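Local coordinates for DNA mismatch repair protein MutS (Thermus aquaticus, PDB 1EWQ) that binds mismatched DNA as the probable recognition step of mismatch repair and has a weak ATPase activity, at residues Leu215-Ala220 with Gln239-Tyr244; Gly153-Thr158 with Arg219-Leu224; Ala176-Ala181 with Asp192-Arg197. All coordinates share one frame; numbering follows the deposited sequence.

Contact 1 of 3, residues Leu215-Ala220 with Gln239-Tyr244; sequences LALRRA and QPFRFY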
loop_
_atom_site.group_PDB
_atom_site.type_symbol
_atom_site.label_atom_id
_atom_site.label_comp_id
_atom_site.label_asym_id
_atom_site.label_seq_id
_atom_site.Cartn_x
_atom_site.Cartn_y
_atom_site.Cartn_z
ATOM N N LEU C 215 -20.891 -25.914 -24.838
ATOM C CA LEU C 215 -21.358 -24.534 -24.967
ATOM C C LEU C 215 -20.601 -23.605 -24.020
ATOM O O LEU C 215 -20.039 -22.590 -24.445
ATOM C CB LEU C 215 -22.861 -24.450 -24.658
ATOM C CG LEU C 215 -23.740 -23.372 -25.312
ATOM C CD1 LEU C 215 -24.715 -22.810 -24.277
ATOM C CD2 LEU C 215 -22.901 -22.259 -25.905
ATOM N N ALA C 216 -20.594 -23.951 -22.735
ATOM C CA ALA C 216 -19.912 -23.129 -21.732
ATOM C C ALA C 216 -18.502 -22.729 -22.165
ATOM O O ALA C 216 -18.110 -21.574 -22.018
ATOM C CB ALA C 216 -19.854 -23.867 -20.394
ATOM N N LEU C 217 -17.750 -23.682 -22.706
ATOM C CA LEU C 217 -16.376 -23.415 -23.137
ATOM C C LEU C 217 -16.322 -22.551 -24.391
ATOM O O LEU C 217 -15.490 -21.655 -24.493
ATOM C CB LEU C 217 -15.624 -24.735 -23.374
ATOM C CG LEU C 217 -14.109 -24.605 -23.571
ATOM C CD1 LEU C 217 -13.502 -23.894 -22.365
ATOM C CD2 LEU C 217 -13.482 -25.986 -23.737
ATOM N N ARG C 218 -17.204 -22.830 -25.348
ATOM C CA ARG C 218 -17.256 -22.051 -26.576
ATOM C C ARG C 218 -17.577 -20.598 -26.257
ATOM O O ARG C 218 -17.113 -19.681 -26.931
ATOM C CB ARG C 218 -18.327 -22.590 -27.519
ATOM C CG ARG C 218 -17.979 -23.894 -28.205
ATOM C CD ARG C 218 -18.905 -24.106 -29.393
ATOM N NE ARG C 218 -20.305 -24.173 -28.995
ATOM C CZ ARG C 218 -21.298 -23.595 -29.670
ATOM N NH1 ARG C 218 -21.044 -22.901 -30.773
ATOM N NH2 ARG C 218 -22.547 -23.725 -29.250
ATOM N N ARG C 219 -18.377 -20.386 -25.225
ATOM C CA ARG C 219 -18.746 -19.027 -24.852
ATOM C C ARG C 219 -17.581 -18.298 -24.178
ATOM O O ARG C 219 -17.271 -17.160 -24.534
ATOM C CB ARG C 219 -19.969 -19.045 -23.934
ATOM C CG ARG C 219 -21.177 -19.718 -24.581
ATOM C CD ARG C 219 -22.370 -19.699 -23.654
ATOM N NE ARG C 219 -22.828 -18.344 -23.410
ATOM C CZ ARG C 219 -23.152 -17.873 -22.214
ATOM N NH1 ARG C 219 -23.066 -18.658 -21.146
ATOM N NH2 ARG C 219 -23.544 -16.610 -22.083
ATOM N N ALA C 220 -16.940 -18.957 -23.215
ATOM C CA ALA C 220 -15.813 -18.351 -22.513
ATOM C C ALA C 220 -14.713 -18.011 -23.519
ATOM O O ALA C 220 -14.149 -16.914 -23.489
ATOM C CB ALA C 220 -15.278 -19.307 -21.450
ATOM N N GLN C 239 -1.703 -19.919 -29.811
ATOM C CA GLN C 239 -1.206 -21.283 -29.860
ATOM C C GLN C 239 -2.466 -22.145 -29.976
ATOM O O GLN C 239 -3.562 -21.693 -29.658
ATOM C CB GLN C 239 -0.463 -21.622 -28.564
ATOM C CG GLN C 239 0.967 -21.112 -28.506
ATOM C CD GLN C 239 1.817 -21.679 -29.642
ATOM O OE1 GLN C 239 1.948 -21.067 -30.710
ATOM N NE2 GLN C 239 2.382 -22.867 -29.421
ATOM N N PRO C 240 -2.329 -23.388 -30.450
ATOM C CA PRO C 240 -3.520 -24.235 -30.567
ATOM C C PRO C 240 -4.263 -24.290 -29.232
ATOM O O PRO C 240 -3.654 -24.477 -28.187
ATOM C CB PRO C 240 -2.938 -25.587 -30.973
ATOM C CG PRO C 240 -1.712 -25.183 -31.789
ATOM C CD PRO C 240 -1.126 -24.068 -30.969
ATOM N N PHE C 241 -5.577 -24.113 -29.265
ATOM C CA PHE C 241 -6.354 -24.148 -28.037
ATOM C C PHE C 241 -6.285 -25.512 -27.365
ATOM O O PHE C 241 -6.389 -26.542 -28.023
ATOM C CB PHE C 241 -7.827 -23.825 -28.291
ATOM C CG PHE C 241 -8.663 -23.829 -27.040
ATOM C CD1 PHE C 241 -8.726 -22.703 -26.221
ATOM C CD2 PHE C 241 -9.374 -24.961 -26.666
ATOM C CE1 PHE C 241 -9.489 -22.708 -25.051
ATOM C CE2 PHE C 241 -10.140 -24.976 -25.495
ATOM C CZ PHE C 241 -10.198 -23.848 -24.687
ATOM N N ARG C 242 -6.127 -25.506 -26.047
ATOM C CA ARG C 242 -6.076 -26.743 -25.292
ATOM C C ARG C 242 -7.266 -26.931 -24.369
ATOM O O ARG C 242 -7.465 -26.176 -23.416
ATOM C CB ARG C 242 -4.801 -26.819 -24.463
ATOM C CG ARG C 242 -3.558 -27.111 -25.269
ATOM C CD ARG C 242 -2.608 -27.945 -24.432
ATOM N NE ARG C 242 -2.221 -27.242 -23.221
ATOM C CZ ARG C 242 -2.272 -27.761 -21.997
ATOM N NH1 ARG C 242 -2.699 -29.003 -21.812
ATOM N NH2 ARG C 242 -1.888 -27.032 -20.956
ATOM N N PHE C 243 -8.059 -27.948 -24.669
ATOM C CA PHE C 243 -9.206 -28.307 -23.853
ATOM C C PHE C 243 -8.603 -29.387 -22.955
ATOM O O PHE C 243 -8.498 -30.550 -23.360
ATOM C CB PHE C 243 -10.303 -28.890 -24.745
ATOM C CG PHE C 243 -11.546 -29.298 -24.009
ATOM C CD1 PHE C 243 -12.541 -30.024 -24.663
ATOM C CD2 PHE C 243 -11.725 -28.973 -22.667
ATOM C CE1 PHE C 243 -13.688 -30.418 -23.993
ATOM C CE2 PHE C 243 -12.867 -29.361 -21.989
ATOM C CZ PHE C 243 -13.852 -30.086 -22.650
ATOM N N TYR C 244 -8.176 -29.004 -21.753
ATOM C CA TYR C 244 -7.541 -29.954 -20.844
ATOM C C TYR C 244 -8.455 -30.545 -19.776
ATOM O O TYR C 244 -9.641 -30.211 -19.692
ATOM C CB TYR C 244 -6.312 -29.300 -20.188
ATOM C CG TYR C 244 -6.624 -28.174 -19.225
ATOM C CD1 TYR C 244 -6.711 -28.415 -17.855
ATOM C CD2 TYR C 244 -6.842 -26.866 -19.682
ATOM C CE1 TYR C 244 -7.007 -27.392 -16.959
ATOM C CE2 TYR C 244 -7.144 -25.830 -18.792
ATOM C CZ TYR C 244 -7.220 -26.110 -17.434
ATOM O OH TYR C 244 -7.497 -25.116 -16.539
#
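Leu217 meets Phe241 and Phe243 from a helical turn whose shortest polar bond, 2.9 Å from Arg219 N to Leu215 O, stays within the helix backbone; the meeting itself is wholly apolar. CD2 of Leu217 does most of the touching. It sits over a face of the Phe243 ring, 3.8 Å from the ring centroid and 18° off the normal, a CH-pi contact displaced toward the rim, where Phe243 CD2 lies 3.6 Å from Leu217 CD2. The same methyl reaches Phe241 obliquely, 3.9 Å from Phe241 CE2, and Leu217 CD1 adds a lesser contact, 4.0 Å from Phe241 CZ. CB of Phe241 points at the helix, and the anti placement of CG to the backbone N (chi1 -179°) carries the ring out to meet the oncoming leucine. A forked leucine suits this place: CD2 serves both rings while CD1 adds to the Phe241 side. Strand 242-243 lies at the outer edge of the domain II sheet, bonded through the backbone of Arg242 to Phe155 and Gly157. Dispersion and the shedding of water favour the contact and shape sets its fit; Phe243 stays exposed, and a cation-pi contact of Phe241 with Arg221 further joins helix to strand.

Contact 2 of 3, residues Gly153-Thr158 with Arg219-Leu224; sequences GEFKGT and RARGAL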
loop_
_atom_site.group_PDB
_atom_site.type_symbol
_atom_site.label_atom_id
_atom_site.label_comp_id
_atom_site.label_asym_id
_atom_site.label_seq_id
_atom_site.Cartn_x
_atom_site.Cartn_y
_atom_site.Cartn_z
ATOM N N GLY C 153 0.416 -16.265 -26.341
ATOM C CA GLY C 153 -0.490 -16.984 -27.211
ATOM C C GLY C 153 -1.049 -18.216 -26.519
ATOM O O GLY C 153 -1.836 -18.950 -27.118
ATOM N N GLU C 154 -0.642 -18.460 -25.270
ATOM C CA GLU C 154 -1.158 -19.621 -24.549
ATOM C C GLU C 154 -2.672 -19.450 -24.527
ATOM O O GLU C 154 -3.195 -18.406 -24.128
ATOM C CB GLU C 154 -0.611 -19.709 -23.121
ATOM C CG GLU C 154 -1.021 -21.010 -22.444
ATOM C CD GLU C 154 -0.355 -21.251 -21.094
ATOM O OE1 GLU C 154 0.110 -20.276 -20.454
ATOM O OE2 GLU C 154 -0.319 -22.428 -20.666
ATOM N N PHE C 155 -3.362 -20.498 -24.950
ATOM C CA PHE C 155 -4.809 -20.476 -25.084
ATOM C C PHE C 155 -5.355 -21.837 -24.624
ATOM O O PHE C 155 -5.182 -22.849 -25.309
ATOM C CB PHE C 155 -5.081 -20.199 -26.569
ATOM C CG PHE C 155 -6.503 -19.888 -26.905
ATOM C CD1 PHE C 155 -7.323 -19.206 -26.014
ATOM C CD2 PHE C 155 -7.000 -20.207 -28.165
ATOM C CE1 PHE C 155 -8.619 -18.842 -26.382
ATOM C CE2 PHE C 155 -8.286 -19.849 -28.539
ATOM C CZ PHE C 155 -9.098 -19.166 -27.652
ATOM N N LYS C 156 -6.017 -21.856 -23.467
ATOM C CA LYS C 156 -6.531 -23.101 -22.920
ATOM C C LYS C 156 -7.794 -22.943 -22.072
ATOM O O LYS C 156 -8.154 -21.839 -21.637
ATOM C CB LYS C 156 -5.448 -23.780 -22.071
ATOM C CG LYS C 156 -4.904 -22.901 -20.953
ATOM C CD LYS C 156 -4.036 -23.682 -19.988
ATOM C CE LYS C 156 -3.530 -22.801 -18.862
ATOM N NZ LYS C 156 -2.709 -23.601 -17.891
ATOM N N GLY C 157 -8.462 -24.064 -21.828
ATOM C CA GLY C 157 -9.671 -24.022 -21.036
ATOM C C GLY C 157 -10.179 -25.402 -20.720
ATOM O O GLY C 157 -9.677 -26.394 -21.240
ATOM N N THR C 158 -11.195 -25.455 -19.870
ATOM C CA THR C 158 -11.781 -26.716 -19.466
ATOM C C THR C 158 -13.198 -26.498 -18.943
ATOM O O THR C 158 -13.671 -25.369 -18.831
ATOM C CB THR C 158 -10.926 -27.377 -18.354
ATOM O OG1 THR C 158 -11.450 -28.675 -18.052
ATOM C CG2 THR C 158 -10.951 -26.535 -17.093
ATOM N N ARG C 219 -18.377 -20.386 -25.225
ATOM C CA ARG C 219 -18.746 -19.027 -24.852
ATOM C C ARG C 219 -17.581 -18.298 -24.178
ATOM O O ARG C 219 -17.271 -17.160 -24.534
ATOM C CB ARG C 219 -19.969 -19.045 -23.934
ATOM C CG ARG C 219 -21.177 -19.718 -24.581
ATOM C CD ARG C 219 -22.370 -19.699 -23.654
ATOM N NE ARG C 219 -22.828 -18.344 -23.410
ATOM C CZ ARG C 219 -23.152 -17.873 -22.214
ATOM N NH1 ARG C 219 -23.066 -18.658 -21.146
ATOM N NH2 ARG C 219 -23.544 -16.610 -22.083
ATOM N N ALA C 220 -16.940 -18.957 -23.215
ATOM C CA ALA C 220 -15.813 -18.351 -22.513
ATOM C C ALA C 220 -14.713 -18.011 -23.519
ATOM O O ALA C 220 -14.149 -16.914 -23.489
ATOM C CB ALA C 220 -15.278 -19.307 -21.450
ATOM N N ARG C 221 -14.425 -18.957 -24.412
ATOM C CA ARG C 221 -13.406 -18.779 -25.433
ATOM C C ARG C 221 -13.787 -17.588 -26.321
ATOM O O ARG C 221 -12.939 -16.743 -26.657
ATOM C CB ARG C 221 -13.294 -20.070 -26.247
ATOM C CG ARG C 221 -12.129 -20.156 -27.217
ATOM C CD ARG C 221 -11.873 -21.613 -27.612
ATOM N NE ARG C 221 -13.025 -22.172 -28.305
ATOM C CZ ARG C 221 -13.376 -23.452 -28.278
ATOM N NH1 ARG C 221 -12.667 -24.333 -27.587
ATOM N NH2 ARG C 221 -14.445 -23.856 -28.952
ATOM N N GLY C 222 -15.063 -17.511 -26.685
ATOM C CA GLY C 222 -15.524 -16.413 -27.514
ATOM C C GLY C 222 -15.254 -15.096 -26.819
ATOM O O GLY C 222 -14.800 -14.122 -27.436
ATOM N N ALA C 223 -15.524 -15.072 -25.517
ATOM C CA ALA C 223 -15.306 -13.875 -24.722
ATOM C C ALA C 223 -13.838 -13.460 -24.750
ATOM O O ALA C 223 -13.525 -12.287 -24.962
ATOM C CB ALA C 223 -15.754 -14.109 -23.288
ATOM N N LEU C 224 -12.941 -14.421 -24.545
ATOM C CA LEU C 224 -11.509 -14.124 -24.541
ATOM C C LEU C 224 -11.058 -13.526 -25.871
ATOM O O LEU C 224 -10.355 -12.514 -25.896
ATOM C CB LEU C 224 -10.701 -15.393 -24.246
ATOM C CG LEU C 224 -10.786 -15.985 -22.831
ATOM C CD1 LEU C 224 -10.049 -17.316 -22.800
ATOM C CD2 LEU C 224 -10.172 -15.020 -21.810
#
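Phe155 reaches from strand 154-160 to the aliphatic part of Arg221 on helix 215-232, its side chain roughly perpendicular to the arginine stem. Phe155 CZ leads: it lies 3.2 Å from Arg221 CG, a tight approach whose exact length is doubtful, and 3.7 Å from Arg221 CD. The methylenes come to the ring obliquely, and the guanidinium plane stands 71° from the ring plane, so this is packing against the hydrocarbon stem and not a stack of flat groups. Arg221 bends at its third torsion (chi3 63°), which turns the charged end away from Phe155; there NE pairs with Glu210 and NH2 donates to the carbonyl O of Glu212. The guanidinium also makes a cation-pi contact with Phe241, whose ring in turn meets Phe155 edge-to-face. Leu224, one turn further along the helix, runs antiparallel past the phenylalanine and puts CD1 beside the rim, close to the ring plane, 4.1 Å from Phe155 CE1. Replacing Phe155 by an alanine would probably open a gap between strand and helix, leaving the stem of Arg221 and the Leu224 methyl without their partner and the Phe241 ring without its edge-to-face mate. A wide, flat phenylalanine can reach both helix residues, and leucine offers its rim an apolar methyl. Arginine suits the site by being two-natured: its methylenes lie against an aromatic ring, while its buried charge is met by a carboxylate, a carbonyl and a second ring, which is likely to offset the cost of burying it.

Contact 3 of 3, residues Ala176-Ala181 with Asp192-Arg197; sequences AEVLLA and DEFRKR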
loop_
_atom_site.group_PDB
_atom_site.type_symbol
_atom_site.label_atom_id
_atom_site.label_comp_id
_atom_site.label_asym_id
_atom_site.label_seq_id
_atom_site.Cartn_x
_atom_site.Cartn_y
_atom_site.Cartn_z
ATOM N N ALA C 176 -5.109 -12.177 -14.105
ATOM C CA ALA C 176 -4.921 -10.765 -13.808
ATOM C C ALA C 176 -6.200 -9.993 -14.116
ATOM O O ALA C 176 -6.396 -8.872 -13.640
ATOM C CB ALA C 176 -3.748 -10.206 -14.629
ATOM N N GLU C 177 -7.071 -10.613 -14.909
ATOM C CA GLU C 177 -8.328 -9.999 -15.317
ATOM C C GLU C 177 -9.363 -11.082 -15.626
ATOM O O GLU C 177 -9.071 -12.055 -16.317
ATOM C CB GLU C 177 -8.090 -9.149 -16.556
ATOM C CG GLU C 177 -9.092 -8.049 -16.762
ATOM C CD GLU C 177 -8.864 -7.310 -18.056
ATOM O OE1 GLU C 177 -7.723 -7.332 -18.576
ATOM O OE2 GLU C 177 -9.826 -6.693 -18.550
ATOM N N VAL C 178 -10.578 -10.900 -15.130
ATOM C CA VAL C 178 -11.626 -11.887 -15.341
ATOM C C VAL C 178 -12.857 -11.353 -16.089
ATOM O O VAL C 178 -13.347 -10.265 -15.803
ATOM C CB VAL C 178 -12.070 -12.486 -13.976
ATOM C CG1 VAL C 178 -13.254 -13.428 -14.171
ATOM C CG2 VAL C 178 -10.907 -13.236 -13.333
ATOM N N LEU C 179 -13.342 -12.137 -17.047
ATOM C CA LEU C 179 -14.528 -11.791 -17.825
ATOM C C LEU C 179 -15.637 -12.766 -17.412
ATOM O O LEU C 179 -15.505 -13.973 -17.618
ATOM C CB LEU C 179 -14.272 -11.960 -19.328
ATOM C CG LEU C 179 -13.018 -11.363 -19.963
ATOM C CD1 LEU C 179 -13.007 -11.718 -21.437
ATOM C CD2 LEU C 179 -12.985 -9.851 -19.778
ATOM N N LEU C 180 -16.716 -12.255 -16.833
ATOM C CA LEU C 180 -17.821 -13.113 -16.408
ATOM C C LEU C 180 -18.973 -13.074 -17.408
ATOM O O LEU C 180 -19.287 -12.022 -17.965
ATOM C CB LEU C 180 -18.330 -12.693 -15.022
ATOM C CG LEU C 180 -17.379 -12.778 -13.814
ATOM C CD1 LEU C 180 -17.994 -12.036 -12.629
ATOM C CD2 LEU C 180 -17.103 -14.238 -13.454
ATOM N N ALA C 181 -19.584 -14.232 -17.637
ATOM C CA ALA C 181 -20.716 -14.353 -18.549
ATOM C C ALA C 181 -21.840 -13.433 -18.072
ATOM O O ALA C 181 -21.974 -13.176 -16.879
ATOM C CB ALA C 181 -21.206 -15.795 -18.575
ATOM N N ASP C 192 -21.308 -11.291 -5.842
ATOM C CA ASP C 192 -20.784 -10.917 -4.535
ATOM C C ASP C 192 -19.827 -11.980 -4.016
ATOM O O ASP C 192 -18.745 -11.658 -3.523
ATOM C CB ASP C 192 -21.929 -10.712 -3.541
ATOM C CG ASP C 192 -22.631 -9.381 -3.737
ATOM O OD1 ASP C 192 -21.984 -8.328 -3.521
ATOM O OD2 ASP C 192 -23.822 -9.388 -4.117
ATOM N N GLU C 193 -20.226 -13.245 -4.126
ATOM C CA GLU C 193 -19.380 -14.344 -3.675
ATOM C C GLU C 193 -18.064 -14.284 -4.434
ATOM O O GLU C 193 -16.992 -14.409 -3.847
ATOM C CB GLU C 193 -20.039 -15.696 -3.944
ATOM C CG GLU C 193 -19.289 -16.868 -3.316
ATOM C CD GLU C 193 -19.825 -18.224 -3.745
ATOM O OE1 GLU C 193 -19.675 -19.194 -2.969
ATOM O OE2 GLU C 193 -20.381 -18.331 -4.861
ATOM N N PHE C 194 -18.160 -14.080 -5.746
ATOM C CA PHE C 194 -16.981 -14.007 -6.597
ATOM C C PHE C 194 -16.087 -12.831 -6.234
ATOM O O PHE C 194 -14.879 -12.991 -6.077
ATOM C CB PHE C 194 -17.377 -13.879 -8.066
ATOM C CG PHE C 194 -16.214 -13.981 -9.005
ATOM C CD1 PHE C 194 -15.808 -15.214 -9.495
ATOM C CD2 PHE C 194 -15.480 -12.851 -9.347
ATOM C CE1 PHE C 194 -14.684 -15.322 -10.309
ATOM C CE2 PHE C 194 -14.352 -12.948 -10.160
ATOM C CZ PHE C 194 -13.953 -14.185 -10.642
ATOM N N ARG C 195 -16.684 -11.650 -6.116
ATOM C CA ARG C 195 -15.924 -10.449 -5.786
ATOM C C ARG C 195 -15.164 -10.578 -4.476
ATOM O O ARG C 195 -14.029 -10.116 -4.360
ATOM C CB ARG C 195 -16.843 -9.222 -5.713
ATOM C CG ARG C 195 -17.138 -8.558 -7.052
ATOM C CD ARG C 195 -17.378 -7.060 -6.853
ATOM N NE ARG C 195 -17.443 -6.323 -8.115
ATOM C CZ ARG C 195 -18.553 -6.142 -8.827
ATOM N NH1 ARG C 195 -19.709 -6.644 -8.406
ATOM N NH2 ARG C 195 -18.509 -5.466 -9.968
ATOM N N LYS C 196 -15.789 -11.202 -3.484
ATOM C CA LYS C 196 -15.142 -11.365 -2.190
ATOM C C LYS C 196 -13.947 -12.301 -2.270
ATOM O O LYS C 196 -12.881 -12.005 -1.732
ATOM C CB LYS C 196 -16.137 -11.880 -1.148
ATOM C CG LYS C 196 -16.486 -10.843 -0.086
ATOM C CD LYS C 196 -17.069 -9.572 -0.709
ATOM C CE LYS C 196 -17.200 -8.442 0.310
ATOM N NZ LYS C 196 -18.112 -8.780 1.446
ATOM N N ARG C 197 -14.118 -13.421 -2.963
ATOM C CA ARG C 197 -13.044 -14.390 -3.079
ATOM C C ARG C 197 -11.982 -13.980 -4.094
ATOM O O ARG C 197 -10.799 -14.243 -3.894
ATOM C CB ARG C 197 -13.623 -15.764 -3.422
ATOM C CG ARG C 197 -12.583 -16.857 -3.497
ATOM C CD ARG C 197 -13.209 -18.235 -3.376
ATOM N NE ARG C 197 -12.249 -19.276 -3.723
ATOM C CZ ARG C 197 -12.511 -20.575 -3.691
ATOM N NH1 ARG C 197 -13.710 -20.999 -3.316
ATOM N NH2 ARG C 197 -11.583 -21.450 -4.061
#
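Phe194 reaches from helix 188-197 toward Val178 and Leu180 on strand 177-180, and its side chain can be followed outward to the strand. CB already points at the strand but serves as a spacer; from it CG, placed anti to the backbone N (chi1 -172°), turns the ring so that its tip faces Val178 and one face is presented to Leu180. On one flank CE1 comes within 4.1 Å of Leu180 CD2. That methyl stands over the ring face, almost above its centre: it is 4.2 Å from the centroid and only 11° off the normal, a CH-pi contact in which the leucine side chain runs at a slant to that of Phe194. CE2, on the other flank, is 4.2 Å from Val178 CG1. The tip, CZ, makes the nearest approach, 3.7 Å from Val178 CG1, and is also 4.2 Å from Val178 CG2. The valine comes head-on, both methyls on the same side of the ring plane, CG1 the nearer to CZ. Residue types fit their places: a beta-branched valine gives a broad, short surface in front of the tip, and the longer leucine can extend a methyl over the ring, so that phenylalanine and leucine together fill the 9.9 Å between Leu180 CA and Phe194 CA. Ile137, Leu202 and Tyr167 also pack against the Phe194 side chain, and Phe198 meets its ring, making it part of the hydrophobic core on this side of the sheet. Since every touching group is apolar and buried, the helix is held on the sheet by dispersion and the exclusion of water, with one methyl over the ring face adding a modest orientational preference.

In the fold
From the N terminus, strand 154-160 supplies the first half of contact 2. The chain then forms strand 177-180 and helix 188-197, where contact 3 closes a short loop lying wholly between the two halves of contact 2; strand 201-203 follows beside and parallel to 177-180, completing a beta-alpha-beta crossover. Helix 215-232 next closes the long loop of contact 2 and opens contact 1, the two sharing Arg219 and Ala220 so that their loops overlap. Contact 1 closes at strand 242-243, next to 154-160. All three tie helices to one mixed sheet, consistent with the RNase H-like fold of MutS domain II. Leu179 packs on helix 215-232, so helices cover both faces of the sheet.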